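Xylulose kinase (Escherichia coli, PDB 2ITM) phosphorylates D-xylulose to D-xylulose 5-phosphate at the expense of ATP, with lower efficiency on 1-deoxy-D-xylulose. Local coordinates at residues A[1-13]-A[63-76]. Numbering follows the deposited sequence.
Sequences MYIGIDLGTSGVK and HSLQDVKALGIAGQ
I3 and L71 sit side by side on neighbouring parallel strands, 2-7 and 70-75, and the packing is tightest on the face they share with I5. CG2 of I3 lies 3.7 Å from CD1 of L71, and L71 CD1 also meets I5 CD1 at 3.9 Å. L71 reaches both isoleucines because its CG stands opposite the backbone N (chi1 179°), sending the two methyls across to strand 2-7. At about a right angle to I3, V68 brings CG2 to within 3.7 Å of I3 CG1, and L16 of strand 11-17 touches both. Between the strands the amides alternate: I3 O takes the N-H of G72, G72 O that of I5, and I5 O that of A74 (2.7 Å). These are two central strands of the mixed sheet in the N-terminal domain of an FGGY kinase, an actin-like ATPase fold, and their C-terminal ends lead to the sugar. There the side chain of D6, inferred to be important for activity, starts out on the opposite face, that of A74, and its carboxylate comes near D233, the inferred proton acceptor. The backbone N of Q76, a residue that lines the D-xylulose pocket, donates to L7 O (2.8 Å); its NE2 makes just a weak, bent bond to G8 O (3.0 Å, 128°). The T9 side chain crosses that of Q76 at about a right angle, and its OG1 is hydrogen-bonded to W96 NE1. The opposite end is looser and wetter: M1 N meets D67 O at 3.0 Å, the extended K69 chain runs past the M1 backbone, and one water joins Y2 OH to K69 NZ, weakly on the lysine side.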
ATOM      1  N   MET A   1     -33.724 -42.497   7.332  1.00 41.43           N
ATOM      2  CA  MET A   1     -32.559 -41.666   7.120  1.00 38.12           C
ATOM      3  C   MET A   1     -32.763 -40.716   5.951  1.00 33.37           C
ATOM      4  O   MET A   1     -33.746 -40.819   5.242  1.00 19.27           O
ATOM      5  CB  MET A   1     -31.330 -42.525   6.901  1.00 37.09           C
ATOM      6  CG  MET A   1     -31.121 -43.600   7.951  1.00 58.84           C
ATOM      7  SD  MET A   1     -29.911 -43.170   9.186  1.00 59.89           S
ATOM      8  CE  MET A   1     -28.459 -43.000   8.151  1.00 58.42           C
ATOM      9  N   TYR A   2     -31.820 -39.799   5.765  1.00 28.30           N
ATOM     10  CA  TYR A   2     -31.929 -38.765   4.766  1.00 24.61           C
ATOM     11  C   TYR A   2     -30.602 -38.458   4.071  1.00 25.94           C
ATOM     12  O   TYR A   2     -29.548 -38.563   4.672  1.00 28.93           O
ATOM     13  CB  TYR A   2     -32.576 -37.503   5.324  1.00 24.16           C
ATOM     14  CG  TYR A   2     -33.810 -37.816   6.105  1.00 29.07           C
ATOM     15  CD1 TYR A   2     -33.754 -38.006   7.474  1.00 40.18           C
ATOM     16  CD2 TYR A   2     -35.028 -37.972   5.477  1.00 20.51           C
ATOM     17  CE1 TYR A   2     -34.872 -38.325   8.188  1.00 26.24           C
ATOM     18  CE2 TYR A   2     -36.146 -38.292   6.180  1.00 26.53           C
ATOM     19  CZ  TYR A   2     -36.066 -38.470   7.540  1.00 31.39           C
ATOM     20  OH  TYR A   2     -37.186 -38.786   8.243  1.00 31.70           O
ATOM     21  N   ILE A   3     -30.677 -38.104   2.792  1.00 31.96           N
ATOM     22  CA  ILE A   3     -29.540 -37.602   2.027  1.00 20.09           C
ATOM     23  C   ILE A   3     -29.717 -36.135   1.644  1.00 27.82           C
ATOM     24  O   ILE A   3     -30.771 -35.728   1.177  1.00 17.18           O
ATOM     25  CB  ILE A   3     -29.317 -38.442   0.757  1.00 20.93           C
ATOM     26  CG1 ILE A   3     -29.009 -39.891   1.099  1.00 25.11           C
ATOM     27  CG2 ILE A   3     -28.217 -37.841  -0.104  1.00 31.07           C
ATOM     28  CD1 ILE A   3     -27.659 -40.090   1.653  1.00 19.88           C
ATOM     29  N   GLY A   4     -28.658 -35.362   1.840  1.00 21.06           N
ATOM     30  CA  GLY A   4     -28.499 -34.079   1.201  1.00 24.38           C
ATOM     31  C   GLY A   4     -27.300 -34.028   0.280  1.00 21.10           C
ATOM     32  O   GLY A   4     -26.211 -34.448   0.645  1.00 22.64           O
ATOM     33  N   ILE A   5     -27.526 -33.528  -0.929  1.00 25.97           N
ATOM     34  CA  ILE A   5     -26.474 -33.247  -1.893  1.00 17.67           C
ATOM     35  C   ILE A   5     -26.294 -31.748  -2.097  1.00 29.84           C
ATOM     36  O   ILE A   5     -27.258 -31.022  -2.293  1.00 28.13           O
ATOM     37  CB  ILE A   5     -26.793 -33.884  -3.233  1.00 25.49           C
ATOM     38  CG1 ILE A   5     -27.093 -35.368  -3.080  1.00 24.90           C
ATOM     39  CG2 ILE A   5     -25.663 -33.672  -4.198  1.00 21.48           C
ATOM     40  CD1 ILE A   5     -27.776 -35.958  -4.266  1.00 20.63           C
ATOM     41  N   ASP A   6     -25.047 -31.300  -2.074  1.00 23.08           N
ATOM     42  CA  ASP A   6     -24.707 -29.928  -2.431  1.00 13.40           C
ATOM     43  C   ASP A   6     -23.747 -29.871  -3.603  1.00 25.20           C
ATOM     44  O   ASP A   6     -22.580 -30.217  -3.488  1.00 24.13           O
ATOM     45  CB  ASP A   6     -24.145 -29.174  -1.235  1.00 24.47           C
ATOM     46  CG  ASP A   6     -23.703 -27.771  -1.580  1.00 25.44           C
ATOM     47  OD1 ASP A   6     -22.639 -27.372  -1.103  1.00 33.87           O
ATOM     48  OD2 ASP A   6     -24.349 -26.998  -2.302  1.00 25.44           O
ATOM     49  N   LEU A   7     -24.272 -29.448  -4.740  1.00 24.82           N
ATOM     50  CA  LEU A   7     -23.485 -29.175  -5.920  1.00 19.26           C
ATOM     51  C   LEU A   7     -22.876 -27.795  -5.819  1.00 33.44           C
ATOM     52  O   LEU A   7     -23.500 -26.803  -6.165  1.00 25.83           O
ATOM     53  CB  LEU A   7     -24.370 -29.276  -7.164  1.00 26.85           C
ATOM     54  CG  LEU A   7     -23.804 -29.844  -8.441  1.00 32.72           C
ATOM     55  CD1 LEU A   7     -24.593 -29.392  -9.624  1.00 23.03           C
ATOM     56  CD2 LEU A   7     -22.367 -29.487  -8.607  1.00 34.26           C
ATOM     57  N   GLY A   8     -21.648 -27.746  -5.336  1.00 21.58           N
ATOM     58  CA  GLY A   8     -20.908 -26.512  -5.278  1.00 26.17           C
ATOM     59  C   GLY A   8     -20.207 -26.193  -6.564  1.00 30.00           C
ATOM     60  O   GLY A   8     -20.424 -26.835  -7.579  1.00 23.37           O
ATOM     61  N   THR A   9     -19.359 -25.180  -6.520  1.00 25.23           N
ATOM     62  CA  THR A   9     -18.537 -24.844  -7.662  1.00 32.45           C
ATOM     63  C   THR A   9     -17.249 -25.666  -7.677  1.00 21.61           C
ATOM     64  O   THR A   9     -16.815 -26.108  -8.714  1.00 30.02           O
ATOM     65  CB  THR A   9     -18.227 -23.350  -7.686  1.00 32.47           C
ATOM     66  OG1 THR A   9     -19.400 -22.607  -7.360  1.00 34.88           O
ATOM     67  CG2 THR A   9     -17.947 -22.908  -9.084  1.00 39.13           C
ATOM     68  N   SER A  10     -16.663 -25.867  -6.513  1.00 28.37           N
ATOM     69  CA  SER A  10     -15.342 -26.460  -6.434  1.00 29.31           C
ATOM     70  C   SER A  10     -15.398 -27.903  -5.994  1.00 31.15           C
ATOM     71  O   SER A  10     -14.376 -28.553  -5.918  1.00 37.08           O
ATOM     72  CB  SER A  10     -14.467 -25.676  -5.476  1.00 45.45           C
ATOM     73  OG  SER A  10     -14.957 -25.764  -4.178  1.00 43.91           O
ATOM     74  N   GLY A  11     -16.599 -28.372  -5.726  1.00 34.06           N
ATOM     75  CA  GLY A  11     -16.858 -29.778  -5.485  1.00 29.97           C
ATOM     76  C   GLY A  11     -18.303 -30.122  -5.160  1.00 24.57           C
ATOM     77  O   GLY A  11     -19.130 -29.248  -4.981  1.00 22.73           O
ATOM     78  N   VAL A  12     -18.595 -31.413  -5.088  1.00 28.70           N
ATOM     79  CA  VAL A  12     -19.831 -31.886  -4.486  1.00 30.66           C
ATOM     80  C   VAL A  12     -19.677 -32.492  -3.106  1.00 32.60           C
ATOM     81  O   VAL A  12     -18.722 -33.191  -2.813  1.00 26.61           O
ATOM     82  CB  VAL A  12     -20.602 -32.852  -5.382  1.00 31.77           C
ATOM     83  CG1 VAL A  12     -20.906 -32.235  -6.700  1.00 35.63           C
ATOM     84  CG2 VAL A  12     -19.843 -34.143  -5.573  1.00 67.35           C
ATOM     85  N   LYS A  13     -20.646 -32.198  -2.257  1.00 29.93           N
ATOM     86  CA  LYS A  13     -20.716 -32.790  -0.945  1.00 20.15           C
ATOM     87  C   LYS A  13     -22.033 -33.522  -0.773  1.00 30.97           C
ATOM     88  O   LYS A  13     -23.083 -32.988  -1.082  1.00 24.86           O
ATOM     89  CB  LYS A  13     -20.543 -31.721   0.118  1.00 25.39           C
ATOM     90  CG  LYS A  13     -20.618 -32.238   1.533  1.00 32.65           C
ATOM     91  CD  LYS A  13     -20.645 -31.107   2.523  1.00 31.34           C
ATOM     92  CE  LYS A  13     -19.603 -31.275   3.592  1.00 55.30           C
ATOM     93  NZ  LYS A  13     -19.742 -30.270   4.658  1.00 40.96           N
ATOM     94  N   HIS A  63     -21.431 -46.251   4.785  1.00 40.98           N
ATOM     95  CA  HIS A  63     -22.677 -46.602   5.416  1.00 26.78           C
ATOM     96  C   HIS A  63     -23.770 -46.895   4.408  1.00 36.73           C
ATOM     97  O   HIS A  63     -23.951 -46.171   3.457  1.00 34.87           O
ATOM     98  CB  HIS A  63     -23.137 -45.508   6.370  1.00 37.16           C
ATOM     99  CG  HIS A  63     -24.278 -45.924   7.235  1.00 37.80           C
ATOM    100  ND1 HIS A  63     -24.164 -46.074   8.596  1.00 50.61           N
ATOM    101  CD2 HIS A  63     -25.551 -46.255   6.926  1.00 48.55           C
ATOM    102  CE1 HIS A  63     -25.319 -46.471   9.092  1.00 41.75           C
ATOM    103  NE2 HIS A  63     -26.178 -46.589   8.099  1.00 51.25           N
ATOM    104  N   SER A  64     -24.520 -47.953   4.667  1.00 28.48           N
ATOM    105  CA  SER A  64     -25.641 -48.304   3.822  1.00 43.82           C
ATOM    106  C   SER A  64     -26.681 -47.199   3.704  1.00 29.28           C
ATOM    107  O   SER A  64     -27.020 -46.539   4.662  1.00 29.83           O
ATOM    108  CB  SER A  64     -26.280 -49.616   4.264  1.00 43.16           C
ATOM    109  OG  SER A  64     -27.534 -49.818   3.661  1.00 35.15           O
ATOM    110  N   LEU A  65     -27.179 -47.030   2.502  1.00 37.59           N
ATOM    111  CA  LEU A  65     -28.154 -46.008   2.201  1.00 40.85           C
ATOM    112  C   LEU A  65     -29.519 -46.627   1.974  1.00 41.16           C
ATOM    113  O   LEU A  65     -30.440 -45.964   1.522  1.00 34.75           O
ATOM    114  CB  LEU A  65     -27.715 -45.244   0.962  1.00 35.52           C
ATOM    115  CG  LEU A  65     -26.285 -44.733   0.997  1.00 33.47           C
ATOM    116  CD1 LEU A  65     -25.967 -43.914  -0.246  1.00 25.66           C
ATOM    117  CD2 LEU A  65     -26.057 -43.941   2.255  1.00 21.91           C
ATOM    118  N   GLN A  66     -29.630 -47.908   2.277  1.00 40.05           N
ATOM    119  CA  GLN A  66     -30.848 -48.652   2.017  1.00 45.76           C
ATOM    120  C   GLN A  66     -32.015 -48.213   2.892  1.00 31.30           C
ATOM    121  O   GLN A  66     -33.149 -48.544   2.608  1.00 38.07           O
ATOM    122  CB  GLN A  66     -30.622 -50.160   2.144  1.00 47.80           C
ATOM    123  CG  GLN A  66     -29.846 -50.807   1.001  1.00 43.07           C
ATOM    124  CD  GLN A  66     -30.596 -50.815  -0.323  1.00 63.24           C
ATOM    125  OE1 GLN A  66     -30.197 -51.498  -1.260  1.00 50.91           O
ATOM    126  NE2 GLN A  66     -31.670 -50.053  -0.404  1.00 47.36           N
ATOM    127  N   ASP A  67     -31.729 -47.457   3.943  1.00 26.53           N
ATOM    128  CA  ASP A  67     -32.781 -46.933   4.813  1.00 38.10           C
ATOM    129  C   ASP A  67     -33.060 -45.441   4.647  1.00 29.29           C
ATOM    130  O   ASP A  67     -33.792 -44.856   5.426  1.00 36.41           O
ATOM    131  CB  ASP A  67     -32.464 -47.226   6.275  1.00 51.24           C
ATOM    132  CG  ASP A  67     -32.584 -48.684   6.615  1.00 65.14           C
ATOM    133  OD1 ASP A  67     -33.708 -49.211   6.609  1.00 50.53           O
ATOM    134  OD2 ASP A  67     -31.595 -49.375   6.891  1.00 54.20           O
ATOM    135  N   VAL A  68     -32.477 -44.831   3.630  1.00 32.88           N
ATOM    136  CA  VAL A  68     -32.847 -43.482   3.253  1.00 32.42           C
ATOM    137  C   VAL A  68     -34.293 -43.414   2.777  1.00 32.29           C
ATOM    138  O   VAL A  68     -34.738 -44.245   2.003  1.00 30.39           O
ATOM    139  CB  VAL A  68     -31.903 -42.915   2.192  1.00 21.07           C
ATOM    140  CG1 VAL A  68     -32.350 -41.548   1.750  1.00 19.42           C
ATOM    141  CG2 VAL A  68     -30.504 -42.865   2.713  1.00 19.23           C
ATOM    142  N   LYS A  69     -35.007 -42.399   3.233  1.00 32.76           N
ATOM    143  CA  LYS A  69     -36.427 -42.272   2.990  1.00 29.28           C
ATOM    144  C   LYS A  69     -36.749 -41.099   2.063  1.00 39.87           C
ATOM    145  O   LYS A  69     -37.762 -41.100   1.386  1.00 26.30           O
ATOM    146  CB  LYS A  69     -37.168 -42.111   4.295  1.00 39.58           C
ATOM    147  CG  LYS A  69     -36.860 -43.199   5.301  1.00 49.82           C
ATOM    148  CD  LYS A  69     -37.665 -43.033   6.574  1.00 64.11           C
ATOM    149  CE  LYS A  69     -37.193 -43.999   7.665  1.00 85.51           C
ATOM    150  NZ  LYS A  69     -37.844 -43.773   8.981  1.00 45.37           N
ATOM    151  N   ALA A  70     -35.878 -40.098   2.055  1.00 33.72           N
ATOM    152  CA  ALA A  70     -35.984 -38.995   1.110  1.00 35.14           C
ATOM    153  C   ALA A  70     -34.635 -38.371   0.788  1.00 35.54           C
ATOM    154  O   ALA A  70     -33.689 -38.501   1.542  1.00 17.11           O
ATOM    155  CB  ALA A  70     -36.942 -37.946   1.620  1.00 25.83           C
ATOM    156  N   LEU A  71     -34.573 -37.683  -0.346  1.00 31.41           N
ATOM    157  CA  LEU A  71     -33.347 -37.041  -0.802  1.00 29.42           C
ATOM    158  C   LEU A  71     -33.548 -35.601  -1.275  1.00 26.97           C
ATOM    159  O   LEU A  71     -34.479 -35.303  -2.003  1.00 18.13           O
ATOM    160  CB  LEU A  71     -32.678 -37.868  -1.885  1.00 26.03           C
ATOM    161  CG  LEU A  71     -31.391 -37.314  -2.474  1.00 24.96           C
ATOM    162  CD1 LEU A  71     -30.488 -38.398  -3.002  1.00 15.57           C
ATOM    163  CD2 LEU A  71     -31.713 -36.321  -3.552  1.00 23.90           C
ATOM    164  N   GLY A  72     -32.644 -34.731  -0.848  1.00 32.06           N
ATOM    165  CA  GLY A  72     -32.637 -33.339  -1.237  1.00 27.78           C
ATOM    166  C   GLY A  72     -31.370 -32.898  -1.936  1.00 22.44           C
ATOM    167  O   GLY A  72     -30.314 -33.452  -1.731  1.00 18.48           O
ATOM    168  N   ILE A  73     -31.507 -31.873  -2.763  1.00 23.67           N
ATOM    169  CA  ILE A  73     -30.383 -31.243  -3.433  1.00 29.78           C
ATOM    170  C   ILE A  73     -30.319 -29.735  -3.210  1.00 34.20           C
ATOM    171  O   ILE A  73     -31.334 -29.065  -3.091  1.00 25.89           O
ATOM    172  CB  ILE A  73     -30.357 -31.560  -4.942  1.00 25.59           C
ATOM    173  CG1 ILE A  73     -31.455 -30.804  -5.667  1.00 34.00           C
ATOM    174  CG2 ILE A  73     -30.512 -33.017  -5.189  1.00 34.00           C
ATOM    175  CD1 ILE A  73     -32.122 -31.616  -6.719  1.00 43.90           C
ATOM    176  N   ALA A  74     -29.099 -29.225  -3.158  1.00 20.46           N
ATOM    177  CA  ALA A  74     -28.833 -27.809  -3.288  1.00 25.05           C
ATOM    178  C   ALA A  74     -27.665 -27.570  -4.241  1.00 26.83           C
ATOM    179  O   ALA A  74     -26.950 -28.500  -4.582  1.00 23.27           O
ATOM    180  CB  ALA A  74     -28.505 -27.200  -1.939  1.00 17.48           C
ATOM    181  N   GLY A  75     -27.488 -26.329  -4.661  1.00 24.27           N
ATOM    182  CA  GLY A  75     -26.614 -26.024  -5.772  1.00 30.18           C
ATOM    183  C   GLY A  75     -26.154 -24.586  -5.894  1.00 26.29           C
ATOM    184  O   GLY A  75     -26.864 -23.657  -5.551  1.00 19.28           O
ATOM    185  N   GLN A  76     -24.944 -24.432  -6.398  1.00 23.03           N
ATOM    186  CA  GLN A  76     -24.496 -23.187  -6.979  1.00 25.95           C
ATOM    187  C   GLN A  76     -25.571 -22.562  -7.859  1.00 21.10           C
ATOM    188  O   GLN A  76     -26.119 -23.200  -8.736  1.00 22.18           O
ATOM    189  CB  GLN A  76     -23.184 -23.384  -7.749  1.00 20.02           C
ATOM    190  CG  GLN A  76     -23.282 -24.317  -8.935  1.00 25.51           C
ATOM    191  CD  GLN A  76     -22.106 -24.218  -9.888  1.00 27.88           C
ATOM    192  OE1 GLN A  76     -21.913 -23.211 -10.538  1.00 22.14           O
ATOM    193  NE2 GLN A  76     -21.337 -25.284  -9.976  1.00 28.20           N
TER
HETATM  194  O   HOH W   1     -35.928 -41.118   9.985  1.00 53.62           O